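Local atomic coordinates of diguanylate cyclase DosC (Escherichia coli, PDB entry 4ZVA), a protein that makes the second messenger cyclic-di-GMP from GTP and senses oxygen through a haem-binding globin domain, which probably regulates that synthesis. Residues R42-P45 against H46-E49; R58-K61 against S62-R66; A90-H93 against A94-G97; V100-V103 against E104-F107. All coordinates share one frame; numbering follows the deposited sequence.

Interaction 1: residues R42-P45 against H46-E49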
loop_
_atom_site.group_PDB
_atom_site.type_symbol
_atom_site.label_atom_id
_atom_site.label_comp_id
_atom_site.label_asym_id
_atom_site.label_seq_id
_atom_site.Cartn_x
_atom_site.Cartn_y
_atom_site.Cartn_z
ATOM N N ARG A 42 9.148 -15.615 5.438
ATOM C CA ARG A 42 10.218 -16.611 5.504
ATOM C C ARG A 42 10.538 -17.221 4.140
ATOM O O ARG A 42 11.671 -17.637 3.890
ATOM C CB ARG A 42 9.847 -17.726 6.487
ATOM C CG ARG A 42 10.195 -17.431 7.938
ATOM C CD ARG A 42 11.619 -17.842 8.273
ATOM N NE ARG A 42 11.778 -19.293 8.288
ATOM C CZ ARG A 42 12.923 -19.917 8.545
ATOM N NH1 ARG A 42 14.017 -19.217 8.812
ATOM N NH2 ARG A 42 12.976 -21.242 8.536
ATOM N N ILE A 43 9.535 -17.284 3.269
ATOM C CA ILE A 43 9.706 -17.844 1.932
ATOM C C ILE A 43 10.737 -17.054 1.127
ATOM O O ILE A 43 11.533 -17.630 0.385
ATOM C CB ILE A 43 8.368 -17.874 1.158
ATOM C CG1 ILE A 43 7.306 -18.636 1.953
ATOM C CG2 ILE A 43 8.547 -18.502 -0.215
ATOM C CD1 ILE A 43 7.682 -20.071 2.254
ATOM N N ASP A 44 10.724 -15.734 1.285
ATOM C CA ASP A 44 11.680 -14.874 0.597
ATOM C C ASP A 44 13.091 -15.139 1.115
ATOM O O ASP A 44 13.355 -14.989 2.308
ATOM C CB ASP A 44 11.304 -13.400 0.776
ATOM C CG ASP A 44 12.084 -12.475 -0.147
ATOM O OD1 ASP A 44 13.326 -12.588 -0.219
ATOM O OD2 ASP A 44 11.446 -11.629 -0.809
ATOM N N PRO A 45 14.002 -15.536 0.211
ATOM C CA PRO A 45 15.392 -15.866 0.547
ATOM C C PRO A 45 16.141 -14.701 1.188
ATOM O O PRO A 45 16.920 -14.908 2.117
ATOM C CB PRO A 45 16.006 -16.219 -0.812
ATOM C CG PRO A 45 14.848 -16.617 -1.661
ATOM C CD PRO A 45 13.719 -15.740 -1.220
ATOM N N HIS A 46 15.902 -13.491 0.694
ATOM C CA HIS A 46 16.583 -12.309 1.207
ATOM C C HIS A 46 16.076 -11.922 2.592
ATOM O O HIS A 46 16.752 -11.210 3.334
ATOM C CB HIS A 46 16.409 -11.131 0.245
ATOM C CG HIS A 46 17.012 -11.358 -1.106
ATOM N ND1 HIS A 46 18.366 -11.258 -1.344
ATOM C CD2 HIS A 46 16.444 -11.672 -2.294
ATOM C CE1 HIS A 46 18.606 -11.506 -2.619
ATOM N NE2 HIS A 46 17.456 -11.759 -3.218
ATOM N N ALA A 47 14.884 -12.396 2.938
ATOM C CA ALA A 47 14.280 -12.076 4.225
ATOM C C ALA A 47 14.487 -13.209 5.222
ATOM O O ALA A 47 14.489 -12.990 6.434
ATOM C CB ALA A 47 12.797 -11.783 4.057
ATOM N N GLU A 48 14.664 -14.420 4.702
ATOM C CA GLU A 48 14.842 -15.604 5.536
ATOM C C GLU A 48 16.126 -15.504 6.357
ATOM O O GLU A 48 16.227 -16.079 7.441
ATOM C CB GLU A 48 14.850 -16.866 4.667
ATOM C CG GLU A 48 14.781 -18.179 5.438
ATOM C CD GLU A 48 16.143 -18.683 5.871
ATOM O OE1 GLU A 48 17.155 -18.237 5.290
ATOM O OE2 GLU A 48 16.201 -19.521 6.795
ATOM N N GLU A 49 17.099 -14.767 5.833
ATOM C CA GLU A 49 18.380 -14.579 6.502
ATOM C C GLU A 49 18.222 -13.927 7.875
ATOM O O GLU A 49 18.927 -14.275 8.823
ATOM C CB GLU A 49 19.309 -13.731 5.631
ATOM C CG GLU A 49 20.691 -13.512 6.222
ATOM C CD GLU A 49 21.510 -12.511 5.430
ATOM O OE1 GLU A 49 20.999 -11.997 4.412
ATOM O OE2 GLU A 49 22.664 -12.239 5.824
#
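Asp44 and His46 meet where the chain turns from helix 16-43 into the short helix 45-48, and Asp44 is the N-cap of the second. Its OD1 takes the His46 N-H at 2.9 Å, nearly in line with the carboxylate C-O bond, and lies at the edge of the His46 ring, near the ring plane. The torsion that sets CG opposite the backbone N (chi1 -168°) turns the carboxylate to this donor. Asp44 O is gripped twice: Glu48 N approaches nearly along the carbonyl direction at 2.8 Å, though the bond is bent at the hydrogen (136°), while Ala47 N, at 3.1 Å, sits well above the carbonyl plane. A salt bridge of 3.0 Å joins Arg42 NH1 to Glu48 OE2, with Glu48 CG over one face of the guanidinium; the two planes are turned 51° apart. NH1 also makes a weak hydrogen bond to Leu51 O. The other Asp44 oxygen, OD2, is held by a salt bridge to Arg148 of the second subunit. Were Asp44 an alanine, the His46 N-H would be likely to lose its cap and Arg148 of the second subunit its carboxylate mate. On the inner side, Ala47 touches the haem, and Asp44, His46 and Ala47 rest on Ile102 and Met105 of helix 100-119.

Interaction 2: residues R58-K61 against S62-R66. With HEM (protoporphyrin IX containing Fe), chain C.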
loop_
_atom_site.group_PDB
_atom_site.type_symbol
_atom_site.label_atom_id
_atom_site.label_comp_id
_atom_site.label_asym_id
_atom_site.label_seq_id
_atom_site.Cartn_x
_atom_site.Cartn_y
_atom_site.Cartn_z
ATOM N N ARG A 58 9.967 -15.656 17.789
ATOM C CA ARG A 58 9.060 -15.510 18.913
ATOM C C ARG A 58 8.813 -14.049 19.289
ATOM O O ARG A 58 7.675 -13.650 19.528
ATOM C CB ARG A 58 9.632 -16.299 20.088
ATOM C CG ARG A 58 8.788 -16.383 21.331
ATOM C CD ARG A 58 9.540 -17.244 22.336
ATOM N NE ARG A 58 8.986 -17.203 23.682
ATOM C CZ ARG A 58 9.393 -16.338 24.603
ATOM N NH1 ARG A 58 10.343 -15.462 24.306
ATOM N NH2 ARG A 58 8.864 -16.348 25.816
ATOM N N GLN A 59 9.881 -13.259 19.343
ATOM C CA GLN A 59 9.768 -11.846 19.691
ATOM C C GLN A 59 9.126 -11.031 18.571
ATOM O O GLN A 59 8.364 -10.100 18.832
ATOM C CB GLN A 59 11.138 -11.261 20.045
ATOM C CG GLN A 59 11.688 -11.741 21.383
ATOM C CD GLN A 59 12.995 -11.066 21.750
ATOM O OE1 GLN A 59 13.790 -10.711 20.879
ATOM N NE2 GLN A 59 13.225 -10.883 23.046
ATOM N N LEU A 60 9.438 -11.383 17.326
ATOM C CA LEU A 60 8.901 -10.666 16.172
ATOM C C LEU A 60 7.397 -10.874 16.043
ATOM O O LEU A 60 6.658 -9.934 15.754
ATOM C CB LEU A 60 9.599 -11.111 14.883
ATOM C CG LEU A 60 9.095 -10.481 13.581
ATOM C CD1 LEU A 60 9.192 -8.961 13.624
ATOM C CD2 LEU A 60 9.848 -11.039 12.382
ATOM N N LYS A 61 6.949 -12.108 16.256
ATOM C CA LYS A 61 5.529 -12.425 16.181
ATOM C C LYS A 61 4.757 -11.646 17.239
ATOM O O LYS A 61 3.693 -11.093 16.963
ATOM C CB LYS A 61 5.301 -13.927 16.354
ATOM C CG LYS A 61 5.727 -14.760 15.157
ATOM C CD LYS A 61 5.432 -16.233 15.373
ATOM C CE LYS A 61 5.801 -17.054 14.149
ATOM N NZ LYS A 61 5.511 -18.501 14.342
ATOM N N SER A 62 5.308 -11.597 18.447
ATOM C CA SER A 62 4.703 -10.843 19.538
ATOM C C SER A 62 4.716 -9.345 19.248
ATOM O O SER A 62 3.762 -8.632 19.562
ATOM C CB SER A 62 5.432 -11.130 20.854
ATOM O OG SER A 62 4.944 -10.303 21.895
ATOM N N ALA A 63 5.801 -8.872 18.645
ATOM C CA ALA A 63 5.926 -7.464 18.288
ATOM C C ALA A 63 4.932 -7.086 17.191
ATOM O O ALA A 63 4.362 -5.993 17.207
ATOM C CB ALA A 63 7.346 -7.153 17.849
ATOM N N MET A 64 4.732 -7.989 16.237
ATOM C CA MET A 64 3.809 -7.742 15.130
ATOM C C MET A 64 2.361 -7.629 15.604
ATOM O O MET A 64 1.613 -6.784 15.118
ATOM C CB MET A 64 3.924 -8.841 14.072
ATOM C CG MET A 64 5.098 -8.678 13.117
ATOM S SD MET A 64 4.982 -7.195 12.089
ATOM C CE MET A 64 3.324 -7.350 11.432
ATOM N N GLU A 65 1.967 -8.485 16.546
ATOM C CA GLU A 65 0.619 -8.428 17.106
ATOM C C GLU A 65 0.335 -7.065 17.710
ATOM O O GLU A 65 -0.716 -6.471 17.474
ATOM C CB GLU A 65 0.426 -9.495 18.183
ATOM C CG GLU A 65 0.061 -10.864 17.673
ATOM C CD GLU A 65 -0.494 -11.746 18.775
ATOM O OE1 GLU A 65 -1.379 -11.278 19.525
ATOM O OE2 GLU A 65 -0.041 -12.900 18.894
ATOM N N ARG A 66 1.284 -6.582 18.503
ATOM C CA ARG A 66 1.166 -5.281 19.142
ATOM C C ARG A 66 1.125 -4.173 18.095
ATOM O O ARG A 66 0.339 -3.233 18.206
ATOM C CB ARG A 66 2.327 -5.065 20.113
ATOM C CG ARG A 66 2.251 -3.777 20.914
ATOM C CD ARG A 66 3.503 -3.592 21.761
ATOM N NE ARG A 66 4.014 -4.870 22.257
ATOM C CZ ARG A 66 5.180 -5.401 21.897
ATOM N NH1 ARG A 66 5.971 -4.759 21.048
ATOM N NH2 ARG A 66 5.558 -6.570 22.394
HETATM C CHA HEM C . 11.747 -6.099 14.628
HETATM C CHB HEM C . 12.643 -8.550 10.540
HETATM C CHC HEM C . 9.052 -6.121 8.395
HETATM C CHD HEM C . 7.523 -4.536 12.708
HETATM C C1A HEM C . 12.289 -7.001 13.737
HETATM C C2A HEM C . 13.327 -7.982 14.004
HETATM C C3A HEM C . 13.562 -8.650 12.873
HETATM C C4A HEM C . 12.696 -8.122 11.846
HETATM C CMA HEM C . 14.584 -9.790 12.679
HETATM C CAA HEM C . 14.039 -8.239 15.350
HETATM C CBA HEM C . 13.014 -8.631 16.410
HETATM C CGA HEM C . 13.715 -9.170 17.625
HETATM O O1A HEM C . 14.825 -9.744 17.474
HETATM O O2A HEM C . 13.152 -9.034 18.741
HETATM C C1B HEM C . 11.731 -8.126 9.603
HETATM C C2B HEM C . 11.586 -8.651 8.261
HETATM C C3B HEM C . 10.588 -7.973 7.663
HETATM C C4B HEM C . 10.081 -7.008 8.617
HETATM C CMB HEM C . 12.470 -9.788 7.695
HETATM C CAB HEM C . 9.994 -8.106 6.237
HETATM C CBB HEM C . 10.368 -9.020 5.338
HETATM C C1C HEM C . 8.270 -5.553 9.375
HETATM C C2C HEM C . 6.958 -4.966 9.192
HETATM C C3C HEM C . 6.533 -4.522 10.391
HETATM C C4C HEM C . 7.569 -4.824 11.360
HETATM C CMC HEM C . 6.243 -4.901 7.822
HETATM C CAC HEM C . 5.209 -3.818 10.783
HETATM C CBC HEM C . 4.192 -3.593 9.943
HETATM C C1D HEM C . 8.510 -4.797 13.636
HETATM C C2D HEM C . 8.445 -4.445 15.038
HETATM C C3D HEM C . 9.768 -4.938 15.644
HETATM C C4D HEM C . 10.496 -5.529 14.542
HETATM C CMD HEM C . 7.274 -3.736 15.755
HETATM C CAD HEM C . 10.251 -4.827 17.108
HETATM C CBD HEM C . 10.349 -3.357 17.506
HETATM C CGD HEM C . 11.181 -3.209 18.753
HETATM O O1D HEM C . 11.155 -2.109 19.362
HETATM O O2D HEM C . 11.870 -4.188 19.140
HETATM N NA HEM C . 11.933 -7.114 12.406
HETATM N NB HEM C . 10.799 -7.126 9.789
HETATM N NC HEM C . 8.611 -5.448 10.707
HETATM N ND HEM C . 9.727 -5.425 13.387
HETATM FE FE HEM C . 10.392 -6.064 11.517
#
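Helix 54-72 of the globin fold forms the distal wall of the haem pocket, facing the porphyrin from the side away from the iron-bound histidine, and Leu60 and Met64, one turn apart, carry the contact. Leu60 CD1 packs against Met64 CG at 4.1 Å. The same methyl stands over the porphyrin, 3.5 Å from HEM NA, because CG lies opposite the backbone N (chi1 178°) and directs the branch to the haem. Between them runs a regular helical bond, Met64 N to Leu60 O, 2.8 Å long; Ala63 N to Gln59 O and Glu65 N to Lys61 O continue the pattern. Ala63 adds a small apolar surface, its CB 3.8 Å from HEM CAD at the root of a propionate. Away from the haem, Lys61 NZ makes a salt bridge with Glu57, one turn earlier, and Glu65 OE2 a hydrogen bond with His31 of helix 16-43. Tyr38 and Ser34 of that helix pack on the same two turns, Tyr38 against Leu60 and Lys61, Ser34 against Met64 and Glu65. Bends at chi2 and chi3 fold Met64 back to the porphyrin, where SD comes to 3.5 Å from HEM C3C.

Interaction 3: residues A90-H93 against A94-G97; sequences AEVH and ARIG. With HEM (protoporphyrin IX containing Fe), chain C.
Val92 and Ile96 lie side by side, one turn apart, and close the haem side of this helix end: Val92 CG1 meets Ile96 CD1 at 4.1 Å, and the same Ile96 methyl is 3.6 Å from HEM CAA. Val92 divides its branches: CG1, opposite the backbone N (chi1 177°), is directed to Ile96 and the porphyrin rim at HEM CHA, CG2 to the carboxyl carbon of the other propionate. Between these two residues in sequence, His93 binds the haem iron through NE2 at 2.2 Å. This is the proximal histidine of the globin fold, carried here by helix 79-96, and Met146 of helix 125-147 packs against it. The helix ends at Ile96 in a Schellman motif, with Gly97, at positive phi, as the C-prime residue: Ile98 N reaches His93 O and Gly97 N reaches Ala94 O. The outward side is looser. Glu91 and Arg95 run alongside each other in the same direction there, and their salt bridge, Glu91 OE1 to Arg95 NH2, is a weak hydrogen bond of 3.4 Å with carboxylate and guanidinium planes turned 78° apart. The Arg95 guanidinium lays one face over Glu91 C.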
loop_
_atom_site.group_PDB
_atom_site.type_symbol
_atom_site.label_atom_id
_atom_site.label_comp_id
_atom_site.label_asym_id
_atom_site.label_seq_id
_atom_site.Cartn_x
_atom_site.Cartn_y
_atom_site.Cartn_z
ATOM N N ALA A 90 12.158 1.349 12.805
ATOM C CA ALA A 90 13.095 1.716 11.753
ATOM C C ALA A 90 14.531 1.565 12.241
ATOM O O ALA A 90 15.387 1.043 11.525
ATOM C CB ALA A 90 12.833 3.137 11.285
ATOM N N GLU A 91 14.785 2.019 13.467
ATOM C CA GLU A 91 16.099 1.885 14.089
ATOM C C GLU A 91 16.521 0.422 14.184
ATOM O O GLU A 91 17.650 0.070 13.848
ATOM C CB GLU A 91 16.105 2.516 15.484
ATOM C CG GLU A 91 15.890 4.023 15.508
ATOM C CD GLU A 91 15.753 4.570 16.920
ATOM O OE1 GLU A 91 15.943 3.794 17.880
ATOM O OE2 GLU A 91 15.455 5.774 17.070
ATOM N N VAL A 92 15.601 -0.424 14.641
ATOM C CA VAL A 92 15.863 -1.854 14.776
ATOM C C VAL A 92 16.178 -2.490 13.423
ATOM O O VAL A 92 17.133 -3.259 13.296
ATOM C CB VAL A 92 14.665 -2.587 15.412
ATOM C CG1 VAL A 92 14.928 -4.085 15.478
ATOM C CG2 VAL A 92 14.386 -2.034 16.800
ATOM N N HIS A 93 15.368 -2.164 12.419
ATOM C CA HIS A 93 15.578 -2.664 11.064
ATOM C C HIS A 93 16.914 -2.191 10.497
ATOM O O HIS A 93 17.595 -2.930 9.785
ATOM C CB HIS A 93 14.437 -2.218 10.144
ATOM C CG HIS A 93 13.149 -2.952 10.367
ATOM N ND1 HIS A 93 11.941 -2.492 9.892
ATOM C CD2 HIS A 93 12.886 -4.109 11.019
ATOM C CE1 HIS A 93 10.985 -3.339 10.238
ATOM N NE2 HIS A 93 11.529 -4.324 10.922
ATOM N N ALA A 94 17.281 -0.954 10.817
ATOM C CA ALA A 94 18.540 -0.380 10.355
ATOM C C ALA A 94 19.747 -1.094 10.961
ATOM O O ALA A 94 20.709 -1.403 10.258
ATOM C CB ALA A 94 18.591 1.109 10.673
ATOM N N ARG A 95 19.690 -1.358 12.264
ATOM C CA ARG A 95 20.804 -1.995 12.963
ATOM C C ARG A 95 21.050 -3.415 12.467
ATOM O O ARG A 95 22.194 -3.819 12.261
ATOM C CB ARG A 95 20.552 -2.016 14.473
ATOM C CG ARG A 95 20.492 -0.642 15.119
ATOM C CD ARG A 95 20.478 -0.746 16.638
ATOM N NE ARG A 95 20.152 0.533 17.263
ATOM C CZ ARG A 95 18.967 0.827 17.790
ATOM N NH1 ARG A 95 17.989 -0.070 17.772
ATOM N NH2 ARG A 95 18.759 2.018 18.337
ATOM N N ILE A 96 19.971 -4.166 12.277
ATOM C CA ILE A 96 20.067 -5.533 11.777
ATOM C C ILE A 96 20.579 -5.550 10.337
ATOM O O ILE A 96 21.280 -6.476 9.925
ATOM C CB ILE A 96 18.707 -6.254 11.873
ATOM C CG1 ILE A 96 18.217 -6.251 13.321
ATOM C CG2 ILE A 96 18.809 -7.682 11.360
ATOM C CD1 ILE A 96 16.969 -7.068 13.547
ATOM N N GLY A 97 20.242 -4.512 9.578
ATOM C CA GLY A 97 20.680 -4.413 8.198
ATOM C C GLY A 97 19.654 -4.944 7.216
ATOM O O GLY A 97 19.996 -5.632 6.253
HETATM C CHA HEM C . 11.747 -6.099 14.628
HETATM C CHB HEM C . 12.643 -8.550 10.540
HETATM C CHC HEM C . 9.052 -6.121 8.395
HETATM C CHD HEM C . 7.523 -4.536 12.708
HETATM C C1A HEM C . 12.289 -7.001 13.737
HETATM C C2A HEM C . 13.327 -7.982 14.004
HETATM C C3A HEM C . 13.562 -8.650 12.873
HETATM C C4A HEM C . 12.696 -8.122 11.846
HETATM C CMA HEM C . 14.584 -9.790 12.679
HETATM C CAA HEM C . 14.039 -8.239 15.350
HETATM C CBA HEM C . 13.014 -8.631 16.410
HETATM C CGA HEM C . 13.715 -9.170 17.625
HETATM O O1A HEM C . 14.825 -9.744 17.474
HETATM O O2A HEM C . 13.152 -9.034 18.741
HETATM C C1B HEM C . 11.731 -8.126 9.603
HETATM C C2B HEM C . 11.586 -8.651 8.261
HETATM C C3B HEM C . 10.588 -7.973 7.663
HETATM C C4B HEM C . 10.081 -7.008 8.617
HETATM C CMB HEM C . 12.470 -9.788 7.695
HETATM C CAB HEM C . 9.994 -8.106 6.237
HETATM C CBB HEM C . 10.368 -9.020 5.338
HETATM C C1C HEM C . 8.270 -5.553 9.375
HETATM C C2C HEM C . 6.958 -4.966 9.192
HETATM C C3C HEM C . 6.533 -4.522 10.391
HETATM C C4C HEM C . 7.569 -4.824 11.360
HETATM C CMC HEM C . 6.243 -4.901 7.822
HETATM C CAC HEM C . 5.209 -3.818 10.783
HETATM C CBC HEM C . 4.192 -3.593 9.943
HETATM C C1D HEM C . 8.510 -4.797 13.636
HETATM C C2D HEM C . 8.445 -4.445 15.038
HETATM C C3D HEM C . 9.768 -4.938 15.644
HETATM C C4D HEM C . 10.496 -5.529 14.542
HETATM C CMD HEM C . 7.274 -3.736 15.755
HETATM C CAD HEM C . 10.251 -4.827 17.108
HETATM C CBD HEM C . 10.349 -3.357 17.506
HETATM C CGD HEM C . 11.181 -3.209 18.753
HETATM O O1D HEM C . 11.155 -2.109 19.362
HETATM O O2D HEM C . 11.870 -4.188 19.140
HETATM N NA HEM C . 11.933 -7.114 12.406
HETATM N NB HEM C . 10.799 -7.126 9.789
HETATM N NC HEM C . 8.611 -5.448 10.707
HETATM N ND HEM C . 9.727 -5.425 13.387
HETATM FE FE HEM C . 10.392 -6.064 11.517
#

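Interaction 4: residues V100-V103 against E104-F107. With HEM (protoporphyrin IX containing Fe), chain C.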
loop_
_atom_site.group_PDB
_atom_site.type_symbol
_atom_site.label_atom_id
_atom_site.label_comp_id
_atom_site.label_asym_id
_atom_site.label_seq_id
_atom_site.Cartn_x
_atom_site.Cartn_y
_atom_site.Cartn_z
ATOM N N VAL A 100 15.269 -1.794 2.577
ATOM C CA VAL A 100 13.983 -1.106 2.544
ATOM C C VAL A 100 12.945 -1.879 1.730
ATOM O O VAL A 100 11.764 -1.905 2.078
ATOM C CB VAL A 100 14.125 0.315 1.961
ATOM C CG1 VAL A 100 12.821 1.087 2.111
ATOM C CG2 VAL A 100 15.260 1.055 2.647
ATOM N N GLU A 101 13.389 -2.511 0.649
ATOM C CA GLU A 101 12.478 -3.256 -0.212
ATOM C C GLU A 101 12.053 -4.570 0.441
ATOM O O GLU A 101 11.039 -5.159 0.067
ATOM C CB GLU A 101 13.115 -3.523 -1.579
ATOM C CG GLU A 101 14.232 -4.554 -1.577
ATOM C CD GLU A 101 15.578 -3.964 -1.203
ATOM O OE1 GLU A 101 15.654 -2.736 -0.986
ATOM O OE2 GLU A 101 16.563 -4.727 -1.134
ATOM N N ILE A 102 12.829 -5.023 1.419
ATOM C CA ILE A 102 12.462 -6.208 2.184
ATOM C C ILE A 102 11.375 -5.848 3.192
ATOM O O ILE A 102 10.421 -6.602 3.390
ATOM C CB ILE A 102 13.683 -6.815 2.907
ATOM C CG1 ILE A 102 14.671 -7.377 1.886
ATOM C CG2 ILE A 102 13.258 -7.916 3.859
ATOM C CD1 ILE A 102 14.087 -8.478 1.030
ATOM N N VAL A 103 11.514 -4.680 3.809
ATOM C CA VAL A 103 10.510 -4.176 4.738
ATOM C C VAL A 103 9.214 -3.854 4.000
ATOM O O VAL A 103 8.126 -4.211 4.456
ATOM C CB VAL A 103 11.008 -2.921 5.480
ATOM C CG1 VAL A 103 9.925 -2.378 6.397
ATOM C CG2 VAL A 103 12.265 -3.242 6.272
ATOM N N GLU A 104 9.339 -3.187 2.854
ATOM C CA GLU A 104 8.185 -2.855 2.024
ATOM C C GLU A 104 7.426 -4.113 1.614
ATOM O O GLU A 104 6.195 -4.131 1.606
ATOM C CB GLU A 104 8.620 -2.078 0.779
ATOM C CG GLU A 104 7.466 -1.697 -0.135
ATOM C CD GLU A 104 7.931 -1.202 -1.490
ATOM O OE1 GLU A 104 8.544 -0.115 -1.554
ATOM O OE2 GLU A 104 7.681 -1.905 -2.492
ATOM N N MET A 105 8.173 -5.159 1.278
ATOM C CA MET A 105 7.593 -6.452 0.934
ATOM C C MET A 105 6.800 -7.025 2.106
ATOM O O MET A 105 5.769 -7.669 1.913
ATOM C CB MET A 105 8.689 -7.431 0.502
ATOM C CG MET A 105 8.190 -8.814 0.107
ATOM S SD MET A 105 8.118 -9.982 1.484
ATOM C CE MET A 105 9.848 -10.090 1.927
ATOM N N GLY A 106 7.288 -6.789 3.320
ATOM C CA GLY A 106 6.596 -7.235 4.515
ATOM C C GLY A 106 5.244 -6.566 4.648
ATOM O O GLY A 106 4.245 -7.215 4.960
ATOM N N PHE A 107 5.212 -5.261 4.397
ATOM C CA PHE A 107 3.971 -4.500 4.438
ATOM C C PHE A 107 2.972 -4.984 3.394
ATOM O O PHE A 107 1.766 -5.004 3.645
ATOM C CB PHE A 107 4.245 -3.011 4.233
ATOM C CG PHE A 107 4.700 -2.302 5.475
ATOM C CD1 PHE A 107 3.777 -1.826 6.390
ATOM C CD2 PHE A 107 6.046 -2.103 5.723
ATOM C CE1 PHE A 107 4.190 -1.169 7.534
ATOM C CE2 PHE A 107 6.466 -1.446 6.863
ATOM C CZ PHE A 107 5.535 -0.978 7.771
HETATM C CHA HEM C . 11.747 -6.099 14.628
HETATM C CHB HEM C . 12.643 -8.550 10.540
HETATM C CHC HEM C . 9.052 -6.121 8.395
HETATM C CHD HEM C . 7.523 -4.536 12.708
HETATM C C1A HEM C . 12.289 -7.001 13.737
HETATM C C2A HEM C . 13.327 -7.982 14.004
HETATM C C3A HEM C . 13.562 -8.650 12.873
HETATM C C4A HEM C . 12.696 -8.122 11.846
HETATM C CMA HEM C . 14.584 -9.790 12.679
HETATM C CAA HEM C . 14.039 -8.239 15.350
HETATM C CBA HEM C . 13.014 -8.631 16.410
HETATM C CGA HEM C . 13.715 -9.170 17.625
HETATM O O1A HEM C . 14.825 -9.744 17.474
HETATM O O2A HEM C . 13.152 -9.034 18.741
HETATM C C1B HEM C . 11.731 -8.126 9.603
HETATM C C2B HEM C . 11.586 -8.651 8.261
HETATM C C3B HEM C . 10.588 -7.973 7.663
HETATM C C4B HEM C . 10.081 -7.008 8.617
HETATM C CMB HEM C . 12.470 -9.788 7.695
HETATM C CAB HEM C . 9.994 -8.106 6.237
HETATM C CBB HEM C . 10.368 -9.020 5.338
HETATM C C1C HEM C . 8.270 -5.553 9.375
HETATM C C2C HEM C . 6.958 -4.966 9.192
HETATM C C3C HEM C . 6.533 -4.522 10.391
HETATM C C4C HEM C . 7.569 -4.824 11.360
HETATM C CMC HEM C . 6.243 -4.901 7.822
HETATM C CAC HEM C . 5.209 -3.818 10.783
HETATM C CBC HEM C . 4.192 -3.593 9.943
HETATM C C1D HEM C . 8.510 -4.797 13.636
HETATM C C2D HEM C . 8.445 -4.445 15.038
HETATM C C3D HEM C . 9.768 -4.938 15.644
HETATM C C4D HEM C . 10.496 -5.529 14.542
HETATM C CMD HEM C . 7.274 -3.736 15.755
HETATM C CAD HEM C . 10.251 -4.827 17.108
HETATM C CBD HEM C . 10.349 -3.357 17.506
HETATM C CGD HEM C . 11.181 -3.209 18.753
HETATM O O1D HEM C . 11.155 -2.109 19.362
HETATM O O2D HEM C . 11.870 -4.188 19.140
HETATM N NA HEM C . 11.933 -7.114 12.406
HETATM N NB HEM C . 10.799 -7.126 9.789
HETATM N NC HEM C . 8.611 -5.448 10.707
HETATM N ND HEM C . 9.727 -5.425 13.387
HETATM FE FE HEM C . 10.392 -6.064 11.517
#
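Val103 and Phe107 stand side by side on helix 100-119, the helix of the globin fold that borders the vinyl and methyl edge of the haem. Val103 CG1 touches Phe107 CE2 at 3.6 Å, and the Val103 carbonyl oxygen lies at the edge of the ring, near its plane. Phe107 CG stands opposite the carbonyl carbon (chi1 -81°), which lays the ring alongside Val103. One face of the ring takes the haem methyl CMC, 3.5 Å above the plane and offset toward the rim, while CE1 reaches the vinyl carbon CBC at 3.4 Å. The other vinyl group is met by Ile102 CG2, 3.4 Å from HEM CBB, and by Met105 CE, 3.6 Å from the same carbon. Gly106 lies between these two groups of contacts; a CB there would clash with HEM CAB, and its absence lets the helix backbone lie so close to the porphyrin edge. With a leucine at Phe107, the flat face against the haem methyl is likely to be lost and Val103 CG1 left without its aromatic neighbour. In the next shell, Ile139, Met143 and Met146 of helix 125-147 pack on the Phe107 ring. Glu104 turns away to the second subunit, where its OE2 is hydrogen-bonded to Thr147 of that chain. Four backbone bonds hold the turns that space these side chains. Among them Phe107 N reaches Val103 O in the carbonyl plane at 3.1 Å, so the oxygen at the ring edge is also the acceptor for the ring's own residue.

In the fold
The four contacts follow one another along the chain within a single Protoglobin domain, each closing before the next begins. Interaction 1 lies at the junction of helices 16-43 and 45-48, interaction 2 on helix 54-72, interaction 3 at the end of helix 79-96 and interaction 4 on helix 100-119. Their centres are about 11 to 17 Å apart, yet all border one haem. Interactions 2 and 3 face it from opposite sides, their nearest atoms about 6 Å apart. Interaction 4 touches both 3, through Val103 against His93, and 1. Since interactions 1 and 4 also meet the second subunit, a change at the haem could in principle be felt at the dimer contact.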